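Local atomic coordinates of hemolysin (Streptococcus suis, PDB entry 3HVN), a protein that probably causes lysis of host cells as a cholesterol-dependent cytolysin, binding cholesterol-containing membranes, changing shape and inserting into them as an oligomeric pore. Residues I37-F41 and S241-F246; Y46-L52 and F367-R372; I59-T65 and L77-K81. The protein carries 1 engineered substitution. Numbering follows the deposited sequence.

Contact 1: residues I37-F41 and S241-F246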
# COMPACT_ATOMS: atom_id res chain seq x y z
N ILE A 37 31.36 -20.17 -29.24
CA ILE A 37 30.10 -19.96 -28.53
C ILE A 37 29.62 -18.51 -28.64
O ILE A 37 28.45 -18.25 -28.92
CB ILE A 37 30.24 -20.34 -27.04
CG1 ILE A 37 30.21 -21.86 -26.87
CG2 ILE A 37 29.13 -19.71 -26.23
CD1 ILE A 37 31.45 -22.56 -27.40
N ASN A 38 30.54 -17.57 -28.42
CA ASN A 38 30.22 -16.15 -28.49
C ASN A 38 29.51 -15.79 -29.79
O ASN A 38 28.58 -14.98 -29.80
CB ASN A 38 31.48 -15.30 -28.34
CG ASN A 38 32.12 -15.46 -26.97
OD1 ASN A 38 31.78 -16.36 -26.21
ND2 ASN A 38 33.06 -14.57 -26.66
N GLN A 39 29.94 -16.41 -30.89
CA GLN A 39 29.32 -16.18 -32.19
C GLN A 39 27.86 -16.62 -32.17
O GLN A 39 26.98 -15.91 -32.65
CB GLN A 39 30.09 -16.92 -33.28
CG GLN A 39 31.53 -16.46 -33.42
CD GLN A 39 32.36 -17.40 -34.28
OE1 GLN A 39 31.96 -18.53 -34.54
NE2 GLN A 39 33.53 -16.94 -34.70
N TYR A 40 27.61 -17.81 -31.62
CA TYR A 40 26.26 -18.32 -31.50
C TYR A 40 25.42 -17.43 -30.59
O TYR A 40 24.25 -17.16 -30.88
CB TYR A 40 26.26 -19.76 -30.98
CG TYR A 40 24.88 -20.33 -30.75
CD1 TYR A 40 24.04 -20.62 -31.82
CD2 TYR A 40 24.42 -20.59 -29.47
CE1 TYR A 40 22.78 -21.14 -31.62
CE2 TYR A 40 23.15 -21.12 -29.26
CZ TYR A 40 22.34 -21.39 -30.34
OH TYR A 40 21.08 -21.91 -30.13
N PHE A 41 26.02 -16.97 -29.50
CA PHE A 41 25.34 -16.04 -28.61
C PHE A 41 24.98 -14.75 -29.34
O PHE A 41 23.90 -14.19 -29.15
CB PHE A 41 26.18 -15.74 -27.37
CG PHE A 41 25.84 -16.60 -26.19
CD1 PHE A 41 24.74 -16.31 -25.40
CD2 PHE A 41 26.61 -17.71 -25.88
CE1 PHE A 41 24.42 -17.11 -24.31
CE2 PHE A 41 26.30 -18.50 -24.79
CZ PHE A 41 25.20 -18.20 -24.01
N SER A 241 32.59 -12.15 -21.39
CA SER A 241 32.13 -12.98 -22.50
C SER A 241 31.44 -14.25 -21.99
O SER A 241 31.79 -14.78 -20.94
CB SER A 241 33.30 -13.35 -23.41
OG SER A 241 33.90 -12.20 -23.96
N PRO A 242 30.44 -14.73 -22.76
CA PRO A 242 29.78 -16.00 -22.45
C PRO A 242 30.81 -17.11 -22.28
O PRO A 242 30.63 -18.01 -21.46
CB PRO A 242 28.92 -16.25 -23.69
CG PRO A 242 28.65 -14.89 -24.23
CD PRO A 242 29.88 -14.08 -23.95
N SER A 243 31.88 -17.04 -23.07
CA SER A 243 32.98 -17.98 -22.95
C SER A 243 33.62 -17.85 -21.57
O SER A 243 33.92 -18.84 -20.91
CB SER A 243 34.03 -17.73 -24.04
OG SER A 243 34.53 -16.40 -23.97
N LYS A 244 33.83 -16.61 -21.14
CA LYS A 244 34.35 -16.34 -19.80
C LYS A 244 33.40 -16.89 -18.75
O LYS A 244 33.82 -17.35 -17.69
CB LYS A 244 34.55 -14.84 -19.59
CG LYS A 244 34.94 -14.47 -18.16
CD LYS A 244 34.80 -12.98 -17.91
CE LYS A 244 35.02 -12.65 -16.44
NZ LYS A 244 34.74 -11.22 -16.14
N LEU A 245 32.10 -16.84 -19.06
CA LEU A 245 31.09 -17.37 -18.15
C LEU A 245 31.17 -18.89 -18.04
O LEU A 245 31.45 -19.43 -16.97
CB LEU A 245 29.69 -16.94 -18.59
CG LEU A 245 28.55 -17.25 -17.62
CD1 LEU A 245 28.84 -16.64 -16.25
CD2 LEU A 245 27.22 -16.76 -18.16
N PHE A 246 30.92 -19.57 -19.16
CA PHE A 246 30.97 -21.03 -19.19
C PHE A 246 32.36 -21.54 -18.83
O PHE A 246 32.51 -22.66 -18.32
CB PHE A 246 30.55 -21.56 -20.56
CG PHE A 246 29.09 -21.38 -20.86
CD1 PHE A 246 28.65 -20.30 -21.60
CD2 PHE A 246 28.16 -22.29 -20.40
CE1 PHE A 246 27.31 -20.13 -21.88
CE2 PHE A 246 26.82 -22.13 -20.68
CZ PHE A 246 26.39 -21.05 -21.42

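Contact 2: residues Y46-L52 and F367-R372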
# COMPACT_ATOMS: atom_id res chain seq x y z
N TYR A 46 16.45 -13.25 -29.94
CA TYR A 46 15.24 -13.35 -29.14
C TYR A 46 14.81 -11.98 -28.62
O TYR A 46 15.56 -11.00 -28.73
CB TYR A 46 15.44 -14.31 -27.97
CG TYR A 46 16.57 -13.93 -27.03
CD1 TYR A 46 16.38 -12.98 -26.04
CD2 TYR A 46 17.82 -14.51 -27.15
CE1 TYR A 46 17.41 -12.62 -25.18
CE2 TYR A 46 18.85 -14.17 -26.30
CZ TYR A 46 18.64 -13.22 -25.32
OH TYR A 46 19.66 -12.87 -24.47
N GLU A 47 13.60 -11.91 -28.07
CA GLU A 47 13.09 -10.67 -27.50
C GLU A 47 12.90 -10.79 -25.99
O GLU A 47 11.87 -11.28 -25.53
CB GLU A 47 11.78 -10.27 -28.19
CG GLU A 47 10.85 -11.44 -28.49
CD GLU A 47 9.78 -11.08 -29.50
OE1 GLU A 47 9.82 -9.95 -30.04
OE2 GLU A 47 8.90 -11.93 -29.76
N PRO A 48 13.91 -10.35 -25.23
CA PRO A 48 13.98 -10.47 -23.77
C PRO A 48 12.74 -9.96 -23.05
O PRO A 48 12.19 -10.66 -22.19
CB PRO A 48 15.19 -9.60 -23.41
CG PRO A 48 16.04 -9.63 -24.63
CD PRO A 48 15.08 -9.66 -25.78
N GLN A 49 12.30 -8.75 -23.38
CA GLN A 49 11.17 -8.13 -22.69
C GLN A 49 9.87 -8.88 -22.95
O GLN A 49 9.04 -9.03 -22.04
CB GLN A 49 11.03 -6.67 -23.09
CG GLN A 49 9.89 -5.93 -22.39
CD GLN A 49 10.10 -5.82 -20.89
OE1 GLN A 49 11.09 -6.31 -20.35
NE2 GLN A 49 9.16 -5.17 -20.22
N GLU A 50 9.68 -9.35 -24.17
CA GLU A 50 8.45 -10.03 -24.56
C GLU A 50 8.36 -11.44 -23.98
O GLU A 50 7.28 -12.03 -23.93
CB GLU A 50 8.31 -10.07 -26.08
CG GLU A 50 8.29 -8.70 -26.74
CD GLU A 50 7.13 -7.85 -26.26
OE1 GLU A 50 6.13 -8.41 -25.76
OE2 GLU A 50 7.21 -6.61 -26.39
N ILE A 51 9.50 -11.97 -23.53
CA ILE A 51 9.53 -13.31 -22.95
C ILE A 51 9.47 -13.24 -21.43
O ILE A 51 9.42 -14.26 -20.75
CB ILE A 51 10.78 -14.09 -23.40
CG1 ILE A 51 10.55 -15.60 -23.26
CG2 ILE A 51 12.01 -13.65 -22.61
CD1 ILE A 51 11.70 -16.44 -23.76
N LEU A 52 9.47 -12.02 -20.90
CA LEU A 52 9.35 -11.80 -19.46
C LEU A 52 8.15 -10.90 -19.17
O LEU A 52 8.25 -9.94 -18.40
CB LEU A 52 10.62 -11.16 -18.90
CG LEU A 52 11.92 -11.96 -19.01
CD1 LEU A 52 13.11 -11.13 -18.58
CD2 LEU A 52 11.82 -13.24 -18.19
N PHE A 367 20.61 -11.43 -18.80
CA PHE A 367 20.71 -12.32 -19.95
C PHE A 367 22.17 -12.58 -20.29
O PHE A 367 22.99 -11.66 -20.28
CB PHE A 367 19.99 -11.71 -21.16
CG PHE A 367 18.49 -11.78 -21.07
CD1 PHE A 367 17.80 -12.84 -21.64
CD2 PHE A 367 17.78 -10.80 -20.41
CE1 PHE A 367 16.42 -12.91 -21.56
CE2 PHE A 367 16.40 -10.86 -20.33
CZ PHE A 367 15.72 -11.92 -20.90
N VAL A 368 22.50 -13.83 -20.58
CA VAL A 368 23.88 -14.21 -20.84
C VAL A 368 24.44 -13.57 -22.11
O VAL A 368 25.64 -13.29 -22.20
CB VAL A 368 24.05 -15.75 -20.92
CG1 VAL A 368 25.49 -16.11 -21.24
CG2 VAL A 368 23.62 -16.39 -19.61
N LYS A 369 23.57 -13.33 -23.08
CA LYS A 369 23.99 -12.77 -24.37
C LYS A 369 24.56 -11.36 -24.25
O LYS A 369 25.76 -11.15 -24.42
CB LYS A 369 22.83 -12.79 -25.37
CG LYS A 369 23.18 -12.16 -26.72
CD LYS A 369 22.00 -12.22 -27.67
CE LYS A 369 20.82 -11.41 -27.15
NZ LYS A 369 21.16 -9.97 -26.98
N ASP A 370 23.69 -10.40 -23.96
CA ASP A 370 24.08 -8.99 -23.93
C ASP A 370 24.16 -8.43 -22.51
O ASP A 370 24.25 -7.21 -22.33
CB ASP A 370 23.11 -8.16 -24.77
CG ASP A 370 21.67 -8.32 -24.34
OD1 ASP A 370 21.42 -9.03 -23.34
OD2 ASP A 370 20.78 -7.74 -25.00
N ASN A 371 24.13 -9.31 -21.52
CA ASN A 371 24.18 -8.90 -20.12
C ASN A 371 23.11 -7.87 -19.76
O ASN A 371 23.30 -7.06 -18.85
CB ASN A 371 25.57 -8.37 -19.76
CG ASN A 371 26.58 -9.48 -19.55
OD1 ASN A 371 26.31 -10.64 -19.84
ND2 ASN A 371 27.75 -9.12 -19.04
N ARG A 372 21.99 -7.89 -20.48
CA ARG A 372 20.88 -7.00 -20.18
C ARG A 372 20.12 -7.46 -18.94
O ARG A 372 19.89 -8.66 -18.75
CB ARG A 372 19.91 -6.89 -21.36
CG ARG A 372 18.46 -6.69 -20.93
CD ARG A 372 17.69 -5.75 -21.83
NE ARG A 372 17.30 -6.37 -23.10
CZ ARG A 372 16.26 -5.96 -23.82
NH1 ARG A 372 15.51 -4.94 -23.41
NH2 ARG A 372 15.96 -6.57 -24.96

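Contact 3: residues I59-T65 and L77-K81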
# COMPACT_ATOMS: atom_id res chain seq x y z
N ILE A 59 -11.27 -7.17 -15.83
CA ILE A 59 -11.74 -6.17 -14.87
C ILE A 59 -13.21 -5.83 -15.06
O ILE A 59 -13.90 -5.49 -14.10
CB ILE A 59 -10.91 -4.88 -14.97
CG1 ILE A 59 -11.23 -3.95 -13.81
CG2 ILE A 59 -11.15 -4.20 -16.31
CD1 ILE A 59 -10.98 -4.56 -12.45
N ASP A 60 -13.69 -5.94 -16.29
CA ASP A 60 -15.07 -5.58 -16.61
C ASP A 60 -15.35 -4.13 -16.22
O ASP A 60 -14.51 -3.25 -16.43
CB ASP A 60 -16.05 -6.51 -15.90
CG ASP A 60 -15.88 -7.96 -16.30
OD1 ASP A 60 -14.94 -8.26 -17.07
OD2 ASP A 60 -16.68 -8.81 -15.85
N ASN A 61 -16.52 -3.89 -15.65
CA ASN A 61 -16.89 -2.57 -15.17
C ASN A 61 -17.46 -2.63 -13.76
O ASN A 61 -18.35 -3.43 -13.47
CB ASN A 61 -17.89 -1.90 -16.12
CG ASN A 61 -17.34 -1.72 -17.52
OD1 ASN A 61 -16.87 -2.66 -18.15
ND2 ASN A 61 -17.39 -0.49 -18.02
N PRO A 62 -16.94 -1.77 -12.86
CA PRO A 62 -17.37 -1.77 -11.46
C PRO A 62 -18.76 -1.17 -11.28
O PRO A 62 -19.11 -0.22 -11.97
CB PRO A 62 -16.33 -0.88 -10.78
CG PRO A 62 -15.82 0.01 -11.85
CD PRO A 62 -15.96 -0.72 -13.15
N PRO A 63 -19.55 -1.73 -10.35
CA PRO A 63 -20.89 -1.22 -10.05
C PRO A 63 -20.85 0.27 -9.74
O PRO A 63 -19.96 0.72 -9.02
CB PRO A 63 -21.29 -2.02 -8.80
CG PRO A 63 -20.52 -3.29 -8.90
CD PRO A 63 -19.21 -2.91 -9.54
N ALA A 64 -21.81 1.01 -10.28
CA ALA A 64 -21.86 2.46 -10.10
C ALA A 64 -21.73 2.86 -8.64
O ALA A 64 -22.21 2.16 -7.74
CB ALA A 64 -23.14 3.02 -10.70
N THR A 65 -21.07 3.99 -8.40
CA THR A 65 -20.91 4.52 -7.05
C THR A 65 -22.28 4.73 -6.41
O THR A 65 -23.22 5.16 -7.08
CB THR A 65 -20.15 5.86 -7.06
OG1 THR A 65 -21.00 6.89 -7.58
CG2 THR A 65 -18.90 5.75 -7.91
N LEU A 77 -20.04 5.26 -1.33
CA LEU A 77 -19.18 4.22 -1.87
C LEU A 77 -18.86 4.48 -3.34
O LEU A 77 -19.74 4.44 -4.20
CB LEU A 77 -19.83 2.84 -1.70
CG LEU A 77 -18.97 1.61 -1.98
CD1 LEU A 77 -19.53 0.39 -1.26
CD2 LEU A 77 -18.85 1.34 -3.47
N ARG A 78 -17.59 4.75 -3.62
CA ARG A 78 -17.12 5.00 -4.97
C ARG A 78 -15.98 4.06 -5.34
O ARG A 78 -14.87 4.18 -4.82
CB ARG A 78 -16.65 6.45 -5.13
CG ARG A 78 -17.72 7.49 -4.83
CD ARG A 78 -17.19 8.89 -5.09
NE ARG A 78 -18.15 9.93 -4.74
CZ ARG A 78 -17.95 11.23 -4.91
NH1 ARG A 78 -16.81 11.66 -5.44
NH2 ARG A 78 -18.88 12.10 -4.56
N ARG A 79 -16.26 3.12 -6.24
CA ARG A 79 -15.24 2.18 -6.70
C ARG A 79 -14.92 2.42 -8.18
O ARG A 79 -15.80 2.33 -9.03
CB ARG A 79 -15.70 0.74 -6.48
CG ARG A 79 -17.02 0.39 -7.16
CD ARG A 79 -17.52 -0.98 -6.73
NE ARG A 79 -17.89 -1.01 -5.32
CZ ARG A 79 -18.41 -2.07 -4.71
NH1 ARG A 79 -18.62 -3.19 -5.38
NH2 ARG A 79 -18.73 -2.01 -3.42
N GLU A 80 -13.67 2.74 -8.47
CA GLU A 80 -13.28 3.02 -9.85
C GLU A 80 -12.27 2.02 -10.40
O GLU A 80 -11.53 1.39 -9.65
CB GLU A 80 -12.73 4.45 -10.00
CG GLU A 80 -11.34 4.65 -9.42
CD GLU A 80 -10.70 5.94 -9.91
OE1 GLU A 80 -11.01 6.36 -11.05
OE2 GLU A 80 -9.88 6.52 -9.17
N LYS A 81 -12.26 1.87 -11.72
CA LYS A 81 -11.39 0.92 -12.40
C LYS A 81 -10.03 1.53 -12.72
O LYS A 81 -9.94 2.47 -13.51
CB LYS A 81 -12.07 0.41 -13.67
CG LYS A 81 -11.13 -0.23 -14.68
CD LYS A 81 -11.90 -0.66 -15.92
CE LYS A 81 -10.97 -0.94 -17.09
NZ LYS A 81 -11.71 -1.45 -18.27

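Contact 1: residues I37-F41 and S241-F246
Pro242 lies over one face of the Phe41 ring, its CB 3.9 Å from the Phe41 ring centroid and 27° off the ring normal, a CH-pi contact. This is helix-to-helix packing at the end of the rod-like toxin far from its C-terminal beta sandwich, in what is called domain 1 of the cholesterol-dependent cytolysins: helix 37-43, at the start of the modelled chain, rests on the short helix 242-245, which follows the long strand 221-236. The backbones come closest at Asn38 and Pro242, with CA atoms 6.1 Å apart. The apolar patch is extended by Phe246, whose ring meets that of Phe41 rim to rim, with centroids 5.9 Å apart, planes at 43° and Phe41 CE2 3.5 Å from Phe246 CE1. Ile37 adds a looser touch, its CG2 4.3 Å from Pro242 CB. Phe41 also packs on Val368 and Phe246 on Leu255, so the aromatic side of the contact runs into the interior, whereas Asn38 and Ser243 lie nearer the surface. Ser241 sits at the N-cap position of the second helix, yet its side chain makes no capping bond. Asn38 instead reaches across to the first turn of that helix, where backbone NH groups lack acceptors within the helix. Its ND2 lies 3.5 Å from Ser241 CB, and its carboxamide oxygen takes up one of those groups: Ser243 N gives Asn38 OD1 a weak hydrogen bond of 3.2 Å, bent to 132° at the hydrogen.

Contact 2: residues Y46-L52 and F367-R372
Pro48 is caught between an aromatic ring and a guanidinium group: its CB lies over the face of the Phe367 ring, 3.8 Å from the Phe367 centroid in a CH-pi contact, and over the face of the Arg372 guanidinium, with Pro48 CG only 3.1 Å from Arg372 NH2. Phe367 is the apolar centre of the contact. Leu52 CD1 meets its ring edge, 3.6 Å from Phe367 CZ, while the Tyr46 ring runs nearly parallel to it, planes at 27°, but slid so far aside, with centroids 5.5 Å apart, that the two barely overlap. The turn 367-372 carries its own polar framework: Asp370 OD1 accepts from Arg372 N at 3.1 Å in an Asx turn, and Lys369 NZ forms a salt bridge with Asp370 OD2 at 3.0 Å. A backbone bond from Leu52 to Leu377 leads into the pairing of strands 53-54 and 376-401, where domain 1 of the cytolysin fold passes into the domain 2 sheet. No hydrogen bond joins the two segments, so the contact rests on van der Waals packing, apolar around Phe367 and more open where Pro48 meets Arg372 and Tyr46 OH lies 3.3 Å from Lys369 CE.

Contact 3: residues I59-T65 and L77-K81
The two backbones run roughly antiparallel, their end-to-end directions 150° apart, yet they exchange no hydrogen bond. Residues 62-65 are extended in a polyproline-II-like conformation, whereas 77-81 is regular strand. The chains converge from Pro62 and Glu80, with CA atoms 6.5 Å apart, to Thr65 and Arg78, 4.3 Å apart, where Thr65 CA lies 3.1 Å from Leu77 O. One residue further on, Thr66 bonds to the Leu77 backbone and the hairpin of strands 66-70 and 73-88 begins. Among the side chains, Pro62 settles on the strand, its CG 3.7 Å from Arg79 O and its CB 3.9 Å from Arg79 CG. Pro63 lies along the same arginine, with its CD 3.8 Å from Arg79 CD. At the wider end the aliphatic chain of Lys81 runs along the loop, bringing CE to 3.4 Å from Ile59 CG2 and CD to 3.7 Å from Asp60 O. Thr65 fills the narrow end, its CG2 3.5 Å from Arg78 CA. The polar end of Arg78 turns elsewhere, hydrogen bonding to Tyr416 and forming a salt bridge with Glu422. Ile59, Pro62 and Arg79 also touch Ile383 of strand 376-401, which pairs with strand 73-88. Proline-rich loop and strand thus meet at the surface by van der Waals packing, an irregular approach to a beta hairpin. Strands 73-88 and 376-401 belong to the long, curved sheet of domain 2, the slender connector of the cholesterol-dependent cytolysin fold that leads to the C-terminal beta sandwich.

Overall arrangement
Contacts 1 and 2 adjoin, with centres 15 Å apart: Phe41 O lies 3.1 Å from Lys369 CD, and Leu245 CD2 is 3.6 Å from Val368 CG1. Their segments alternate along the chain: helix 37-43 packs on residues 241-246, and the loop that follows it packs on residues 367-372. Contact 3 is nested within both of these closures and stands apart on the connector, its centre 38 Å from that of contact 2 and 52 Å from that of contact 1; nearest atoms are about 20 and 38 Å away. None of the three includes the hexafluoropropanol-site residues Asp327, Thr333 and Ile345, or the heptanetriol-site residues Lys431, Thr437, His439 and Trp440.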